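Local coordinates for citrate synthase (Metallosphaera sedula, PDB 6ABX), which probably catalyses the condensation of oxaloacetate with acetyl-CoA and water to give citrate and CoA, a step of the tricarboxylic acid cycle, at residues V46-W51 with D62-R67; L50-L55 with D111-A116; H176-M181 with T337-E342. One frame throughout, in Å; residues are numbered along the deposited sequence.

Interaction 1. Residues V46-W51 with D62-R67; sequences VAYLLW and DDFKSR
Phe64 reaches across to Ala47, Tyr48 and Trp51 between two helix segments that stand almost square to each other, their N-to-C directions 100° apart and their axes 10.9 Å apart at closest approach. This is a roughly orthogonal packing of two consecutive helices in the largely helical citrate synthase fold: helix 43-52 and helix 58-69 follow one another along the chain, and the turn between them brings the second round to face the first. A phenylalanine is long enough to span the gap, so even the small Ala47 is reached. Its CG lies anti to the backbone N (chi1 179°), which sends the ring straight out from its helix toward the other one. Tyr48 presents an edge to that ring in a T-shaped pair, with centroids 5.4 Å apart and planes at 87°. The atom that does the touching is Tyr48 CD2, which sits over one face of Phe64, 3.8 Å from Phe64 CG and nearer the rim than the middle. The first carbon of the tyrosine side chain takes part as well: Tyr48 CB lies 4.0 Å from Phe64 CE2. Ala47 meets the edge of the phenylalanine with its CB, 4.1 Å from Phe64 CE2; a methyl group is small enough to let the ring come close to the helix backbone, where Tyr48 N is 3.7 Å from Phe64 CE2. The polar ends of the two larger residues look to other partners: Trp51 NE1 is hydrogen-bonded to Thr337 OG1, and Tyr48 OH has a weak bond with Lys54 NZ. With NE1 turned to Thr337, the benzo ring of Trp51 is left to face Phe64, and the two rings meet edge to edge, Trp51 CZ3 lying 3.6 Å from Phe64 CZ.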
# COMPACT_ATOMS: atom_id res chain seq x y z
N VAL A 46 12.85 1.64 -22.94
CA VAL A 46 12.47 2.65 -21.93
C VAL A 46 12.51 2.09 -20.51
O VAL A 46 12.87 2.87 -19.60
CB VAL A 46 11.11 3.32 -22.27
CG1 VAL A 46 10.77 4.38 -21.24
CG2 VAL A 46 11.13 3.94 -23.64
N ALA A 47 12.14 0.83 -20.28
CA ALA A 47 12.26 0.21 -18.95
C ALA A 47 13.74 0.22 -18.53
O ALA A 47 14.07 0.61 -17.40
CB ALA A 47 11.72 -1.18 -18.94
N TYR A 48 14.64 -0.09 -19.48
CA TYR A 48 16.08 -0.02 -19.20
C TYR A 48 16.45 1.40 -18.78
O TYR A 48 17.24 1.58 -17.81
CB TYR A 48 16.89 -0.44 -20.42
CG TYR A 48 18.38 -0.62 -20.17
CD1 TYR A 48 19.21 0.48 -20.02
CD2 TYR A 48 18.92 -1.88 -20.02
CE1 TYR A 48 20.56 0.33 -19.75
CE2 TYR A 48 20.28 -2.05 -19.82
CZ TYR A 48 21.08 -0.94 -19.61
OH TYR A 48 22.41 -1.14 -19.32
N LEU A 49 16.02 2.37 -19.58
CA LEU A 49 16.35 3.79 -19.32
C LEU A 49 15.88 4.19 -17.93
O LEU A 49 16.65 4.82 -17.13
CB LEU A 49 15.70 4.65 -20.38
CG LEU A 49 15.82 6.16 -20.19
CD1 LEU A 49 17.29 6.60 -20.26
CD2 LEU A 49 15.01 6.84 -21.23
N LEU A 50 14.63 3.84 -17.60
CA LEU A 50 14.09 4.30 -16.32
C LEU A 50 14.84 3.66 -15.15
O LEU A 50 15.18 4.36 -14.16
CB LEU A 50 12.58 3.99 -16.28
CG LEU A 50 11.74 4.94 -17.11
CD1 LEU A 50 10.29 4.46 -17.26
CD2 LEU A 50 11.75 6.36 -16.52
N TRP A 51 15.14 2.37 -15.22
CA TRP A 51 15.78 1.66 -14.10
C TRP A 51 17.27 1.98 -13.99
O TRP A 51 17.74 2.17 -12.89
CB TRP A 51 15.60 0.15 -14.19
CG TRP A 51 14.25 -0.32 -13.71
CD1 TRP A 51 13.53 0.14 -12.65
CD2 TRP A 51 13.47 -1.39 -14.27
NE1 TRP A 51 12.34 -0.54 -12.52
CE2 TRP A 51 12.28 -1.50 -13.49
CE3 TRP A 51 13.67 -2.29 -15.32
CZ2 TRP A 51 11.30 -2.45 -13.75
CZ3 TRP A 51 12.70 -3.23 -15.58
CH2 TRP A 51 11.53 -3.30 -14.80
N ASP A 62 19.87 -6.37 -25.71
CA ASP A 62 19.67 -7.79 -26.04
C ASP A 62 19.65 -8.66 -24.77
O ASP A 62 18.79 -9.49 -24.58
CB ASP A 62 20.76 -8.32 -26.96
CG ASP A 62 20.41 -9.70 -27.49
OD1 ASP A 62 19.32 -9.82 -28.13
OD2 ASP A 62 21.16 -10.64 -27.18
N ASP A 63 20.63 -8.45 -23.88
CA ASP A 63 20.68 -9.18 -22.62
C ASP A 63 19.43 -8.91 -21.77
O ASP A 63 18.90 -9.79 -21.14
CB ASP A 63 21.93 -8.84 -21.80
CG ASP A 63 23.20 -9.39 -22.43
OD1 ASP A 63 23.07 -10.11 -23.44
OD2 ASP A 63 24.28 -9.09 -21.91
N PHE A 64 19.01 -7.64 -21.70
CA PHE A 64 17.93 -7.18 -20.83
C PHE A 64 16.60 -7.71 -21.35
O PHE A 64 15.76 -8.16 -20.51
CB PHE A 64 17.91 -5.65 -20.81
CG PHE A 64 16.83 -5.03 -19.97
CD1 PHE A 64 16.83 -5.15 -18.57
CD2 PHE A 64 15.80 -4.35 -20.58
CE1 PHE A 64 15.85 -4.52 -17.82
CE2 PHE A 64 14.81 -3.75 -19.83
CZ PHE A 64 14.84 -3.83 -18.45
N LYS A 65 16.43 -7.68 -22.67
CA LYS A 65 15.18 -8.25 -23.33
C LYS A 65 15.05 -9.73 -22.96
O LYS A 65 14.00 -10.20 -22.59
CB LYS A 65 15.21 -8.11 -24.85
CG LYS A 65 14.89 -6.72 -25.35
CD LYS A 65 15.32 -6.55 -26.80
CE LYS A 65 14.55 -7.39 -27.79
NZ LYS A 65 15.15 -7.23 -29.14
N SER A 66 16.18 -10.44 -22.97
CA SER A 66 16.22 -11.87 -22.60
C SER A 66 15.87 -12.08 -21.13
O SER A 66 15.13 -12.97 -20.81
CB SER A 66 17.55 -12.49 -22.91
OG SER A 66 17.70 -12.56 -24.31
N ARG A 67 16.40 -11.24 -20.26
CA ARG A 67 16.17 -11.34 -18.89
C ARG A 67 14.70 -11.18 -18.56
O ARG A 67 14.17 -11.96 -17.78
CB ARG A 67 16.99 -10.33 -18.11
CG ARG A 67 16.84 -10.51 -16.61
CD ARG A 67 17.71 -9.58 -15.83
NE ARG A 67 17.57 -9.89 -14.41
CZ ARG A 67 18.11 -9.17 -13.44
NH1 ARG A 67 18.83 -8.09 -13.75
NH2 ARG A 67 17.94 -9.55 -12.19

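Interaction 2. Residues L50-L55 with D111-A116; sequences LWYGKL and DLIGKA
Ile113 pushes its branched side chain into the angle between Trp51 and Tyr52, where helix 43-52 comes to its end. The two arms of the isoleucine share the work. CG2, anti to the backbone N, comes over one face of the indole, 4.2 Å from Trp51 CG and offset toward the rim of the ring system; the same methyl also lies 3.6 Å from Tyr52 OH. The longer arm runs to CD1, which rests 4.0 Å from the carbonyl oxygen Trp51 O and equally far from Tyr52 CE1. Isoleucine suits this place because its branch at CB gives a methyl for the indole face while its longer arm carries CD1 on to the backbone and the phenol. Three residues along, Ala116 supplies a smaller bump: its CB touches the indole at Trp51 CZ2, 3.7 Å away, and the shortness of the side chain lets the tryptophan settle close to the helix backbone. In the mainly helical fold of citrate synthase this is the place where the first turns of the long helix 112-134 lie against the C-terminal end of helix 43-52. Each helix end has its own stop signal. Gly53 leaves the helix with positive phi (92°), a conformation that favours glycine, while Asp111 is the N-cap of the other helix, its OD1 accepting from Gly114 N at 3.0 Å from above the carboxylate plane. Gly114 has no side chain to collide with that capping carboxylate. Beyond the contact, Ile117 of helix 112-134 touches both Trp51 and Tyr52.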
# COMPACT_ATOMS: atom_id res chain seq x y z
N LEU A 50 14.63 3.84 -17.60
CA LEU A 50 14.09 4.30 -16.32
C LEU A 50 14.84 3.66 -15.15
O LEU A 50 15.18 4.36 -14.16
CB LEU A 50 12.58 3.99 -16.28
CG LEU A 50 11.74 4.94 -17.11
CD1 LEU A 50 10.29 4.46 -17.26
CD2 LEU A 50 11.75 6.36 -16.52
N TRP A 51 15.14 2.37 -15.22
CA TRP A 51 15.78 1.66 -14.10
C TRP A 51 17.27 1.98 -13.99
O TRP A 51 17.74 2.17 -12.89
CB TRP A 51 15.60 0.15 -14.19
CG TRP A 51 14.25 -0.32 -13.71
CD1 TRP A 51 13.53 0.14 -12.65
CD2 TRP A 51 13.47 -1.39 -14.27
NE1 TRP A 51 12.34 -0.54 -12.52
CE2 TRP A 51 12.28 -1.50 -13.49
CE3 TRP A 51 13.67 -2.29 -15.32
CZ2 TRP A 51 11.30 -2.45 -13.75
CZ3 TRP A 51 12.70 -3.23 -15.58
CH2 TRP A 51 11.53 -3.30 -14.80
N TYR A 52 17.97 2.09 -15.13
CA TYR A 52 19.47 2.16 -15.08
C TYR A 52 20.01 3.55 -15.42
O TYR A 52 21.21 3.76 -15.24
CB TYR A 52 20.05 1.11 -16.02
CG TYR A 52 19.71 -0.31 -15.65
CD1 TYR A 52 20.10 -0.84 -14.42
CD2 TYR A 52 18.98 -1.14 -16.49
CE1 TYR A 52 19.80 -2.14 -14.06
CE2 TYR A 52 18.69 -2.45 -16.14
CZ TYR A 52 19.08 -2.94 -14.91
OH TYR A 52 18.79 -4.22 -14.53
N GLY A 53 19.19 4.45 -15.93
CA GLY A 53 19.51 5.85 -16.04
C GLY A 53 20.14 6.26 -17.36
O GLY A 53 20.44 7.42 -17.53
N LYS A 54 20.29 5.32 -18.29
CA LYS A 54 20.92 5.63 -19.57
C LYS A 54 20.32 4.74 -20.65
O LYS A 54 19.79 3.66 -20.35
CB LYS A 54 22.43 5.41 -19.47
CG LYS A 54 22.87 3.97 -19.30
CD LYS A 54 24.35 3.82 -18.94
CE LYS A 54 24.87 2.38 -18.86
NZ LYS A 54 23.80 1.36 -18.63
N LEU A 55 20.40 5.20 -21.90
CA LEU A 55 20.00 4.34 -23.01
C LEU A 55 20.98 3.18 -23.13
O LEU A 55 22.22 3.33 -23.04
CB LEU A 55 19.90 5.12 -24.31
CG LEU A 55 18.78 6.16 -24.41
CD1 LEU A 55 18.97 7.04 -25.61
CD2 LEU A 55 17.42 5.52 -24.44
N ASP A 111 18.17 -7.11 -4.06
CA ASP A 111 17.96 -7.10 -5.50
C ASP A 111 16.61 -6.46 -5.87
O ASP A 111 15.75 -7.12 -6.55
CB ASP A 111 17.99 -8.52 -6.06
CG ASP A 111 18.12 -8.52 -7.58
OD1 ASP A 111 18.40 -7.38 -8.19
OD2 ASP A 111 17.89 -9.61 -8.14
N LEU A 112 16.49 -5.18 -5.55
CA LEU A 112 15.24 -4.39 -5.85
C LEU A 112 14.95 -4.51 -7.35
O LEU A 112 13.81 -4.84 -7.77
CB LEU A 112 15.47 -2.95 -5.41
CG LEU A 112 14.27 -2.01 -5.46
CD1 LEU A 112 14.51 -0.80 -4.60
CD2 LEU A 112 13.91 -1.59 -6.88
N ILE A 113 15.97 -4.22 -8.18
CA ILE A 113 15.66 -4.10 -9.63
C ILE A 113 15.32 -5.49 -10.17
O ILE A 113 14.45 -5.61 -11.05
CB ILE A 113 16.73 -3.35 -10.45
CG1 ILE A 113 16.79 -1.88 -10.01
CG2 ILE A 113 16.42 -3.43 -11.94
CD1 ILE A 113 17.96 -1.09 -10.61
N GLY A 114 15.98 -6.54 -9.67
CA GLY A 114 15.63 -7.91 -10.13
C GLY A 114 14.17 -8.26 -9.80
O GLY A 114 13.50 -8.91 -10.60
N LYS A 115 13.70 -7.85 -8.63
CA LYS A 115 12.30 -8.09 -8.23
C LYS A 115 11.35 -7.23 -9.05
O LYS A 115 10.28 -7.70 -9.44
CB LYS A 115 12.14 -7.91 -6.71
CG LYS A 115 12.83 -9.01 -5.92
CD LYS A 115 13.00 -8.69 -4.45
CE LYS A 115 13.59 -9.86 -3.70
NZ LYS A 115 13.96 -9.49 -2.32
N ALA A 116 11.78 -6.00 -9.38
CA ALA A 116 11.00 -5.10 -10.26
C ALA A 116 10.83 -5.74 -11.65
O ALA A 116 9.77 -5.73 -12.24
CB ALA A 116 11.69 -3.76 -10.33

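Interaction 3. Residues H176-M181 with T337-E342; sequences HMDHEM and TAHVDE
Asp178 points its CB toward helix 324-343, and with CG anti to the backbone N (chi1 -162°) the carboxylate is carried up to the edge of the His339 ring. CG lies 3.4 Å from His339 NE2, and the carboxylate and ring planes are 27° apart. OD1 comes 3.1 Å from His339 CD2. OD2 takes the hydrogen bond: His339 NE2 donates to Asp178 OD2 at 2.9 Å, with an N-H...O angle of 156°, meeting it on the syn side and almost in the imidazole plane. The same oxygen accepts from Glu180 N at 2.9 Å from above the carboxylate, closing an Asx turn, and Thr18 OG1 is a further partner. Replacing Asp178 by alanine removes the carboxylate, which would probably leave His339 NE2 and Glu180 N without their shared acceptor and the loop freer to move. That loop carries the neighbouring His179, an oxaloacetate-binding residue, whose ND1 is hydrogen-bonded to a bound citrate. At its other nitrogen, His339 ND1 is hydrogen-bonded to Lys13 NZ from strand 11-15. The loop joins helix 163-174 to helix 183-192, and helix 324-343 and strand 11-15 pack about its buried aspartate-histidine pair.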
# COMPACT_ATOMS: atom_id res chain seq x y z
N HIS A 176 2.57 5.15 -20.13
CA HIS A 176 2.09 4.94 -18.76
C HIS A 176 3.19 4.60 -17.74
O HIS A 176 2.87 4.38 -16.58
CB HIS A 176 1.01 3.87 -18.75
CG HIS A 176 -0.29 4.33 -19.33
ND1 HIS A 176 -0.54 4.28 -20.68
CD2 HIS A 176 -1.40 4.83 -18.75
CE1 HIS A 176 -1.78 4.76 -20.90
NE2 HIS A 176 -2.30 5.16 -19.73
N MET A 177 4.49 4.55 -18.14
CA MET A 177 5.49 3.97 -17.28
C MET A 177 5.77 4.86 -16.07
O MET A 177 6.00 4.30 -15.00
CB MET A 177 6.78 3.73 -18.03
CG MET A 177 6.67 2.50 -18.90
SD MET A 177 8.21 2.28 -19.85
CE MET A 177 7.86 0.73 -20.67
N ASP A 178 5.69 6.19 -16.22
CA ASP A 178 5.91 7.02 -15.06
C ASP A 178 5.24 8.38 -15.22
O ASP A 178 5.14 8.88 -16.33
CB ASP A 178 7.39 7.30 -14.75
CG ASP A 178 7.58 7.79 -13.32
OD1 ASP A 178 7.20 7.03 -12.39
OD2 ASP A 178 7.98 8.97 -13.12
N HIS A 179 4.88 8.99 -14.07
CA HIS A 179 4.35 10.36 -14.15
C HIS A 179 4.72 11.13 -12.88
O HIS A 179 3.88 11.78 -12.32
CB HIS A 179 2.88 10.36 -14.48
CG HIS A 179 2.45 11.55 -15.25
ND1 HIS A 179 1.50 12.44 -14.77
CD2 HIS A 179 2.92 12.07 -16.42
CE1 HIS A 179 1.34 13.43 -15.66
NE2 HIS A 179 2.19 13.21 -16.71
N GLU A 180 5.95 10.92 -12.39
CA GLU A 180 6.46 11.68 -11.24
C GLU A 180 5.57 11.28 -10.03
O GLU A 180 5.28 10.08 -9.74
CB GLU A 180 6.57 13.15 -11.71
CG GLU A 180 7.79 13.96 -11.19
CD GLU A 180 8.07 15.41 -11.63
OE1 GLU A 180 7.47 15.88 -12.62
OE2 GLU A 180 8.96 16.11 -10.98
N MET A 181 5.02 12.23 -9.29
CA MET A 181 4.58 11.98 -7.94
C MET A 181 3.05 11.79 -7.65
O MET A 181 2.51 12.26 -6.68
CB MET A 181 4.98 13.20 -7.14
CG MET A 181 4.86 12.92 -5.78
SD MET A 181 5.24 11.22 -5.39
CE MET A 181 7.01 11.12 -5.84
N THR A 337 8.80 1.43 -9.10
CA THR A 337 10.01 0.79 -8.61
C THR A 337 11.27 1.65 -8.85
O THR A 337 12.16 1.67 -7.94
CB THR A 337 10.17 -0.62 -9.17
OG1 THR A 337 10.17 -0.63 -10.61
CG2 THR A 337 9.08 -1.56 -8.68
N ALA A 338 11.34 2.39 -9.95
CA ALA A 338 12.42 3.32 -10.19
C ALA A 338 12.40 4.41 -9.12
O ALA A 338 13.45 4.80 -8.60
CB ALA A 338 12.38 3.92 -11.57
N HIS A 339 11.21 4.89 -8.78
CA HIS A 339 11.09 5.95 -7.77
C HIS A 339 11.55 5.46 -6.40
O HIS A 339 12.16 6.28 -5.65
CB HIS A 339 9.67 6.53 -7.71
CG HIS A 339 9.49 7.61 -8.70
ND1 HIS A 339 10.02 8.91 -8.51
CD2 HIS A 339 8.92 7.61 -9.92
CE1 HIS A 339 9.75 9.63 -9.59
NE2 HIS A 339 9.02 8.86 -10.46
N VAL A 340 11.18 4.22 -6.02
CA VAL A 340 11.57 3.66 -4.75
C VAL A 340 13.10 3.53 -4.74
O VAL A 340 13.73 3.95 -3.78
CB VAL A 340 10.82 2.35 -4.46
CG1 VAL A 340 11.37 1.59 -3.27
CG2 VAL A 340 9.33 2.61 -4.28
N ASP A 341 13.66 2.93 -5.79
CA ASP A 341 15.16 2.74 -5.90
C ASP A 341 15.89 4.08 -5.69
O ASP A 341 16.87 4.14 -4.94
CB ASP A 341 15.51 2.06 -7.21
CG ASP A 341 16.92 1.49 -7.28
OD1 ASP A 341 17.41 0.94 -6.28
OD2 ASP A 341 17.49 1.55 -8.36
N GLU A 342 15.40 5.13 -6.33
CA GLU A 342 16.01 6.44 -6.25
C GLU A 342 15.95 6.97 -4.82
O GLU A 342 16.96 7.45 -4.31
CB GLU A 342 15.32 7.38 -7.24
CG GLU A 342 15.80 8.78 -7.18
CD GLU A 342 15.07 9.70 -8.14
OE1 GLU A 342 13.83 9.90 -7.94
OE2 GLU A 342 15.76 10.23 -9.06

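How the interactions relate
From the N terminus, helix 43-52 comes first, and interactions 1 and 2 both start from it, sharing Leu50 and Trp51. Interaction 1 closes a short loop, only ten residues lying between its segments, and brings helix 58-69 back onto helix 43-52. Interaction 2 closes a longer one of 55 residues that overlaps the first, segment 62-67 lying inside its span, and adds the start of helix 112-134. Interaction 3 follows in series, after both have closed; its 155-residue loop joins the loop 176-181, which carries the oxaloacetate-binding His179, to helix 324-343 near the C terminus. It remains in touch with the others: Thr337 packs on Ala116, and Met177 lies against Val46 and Leu50.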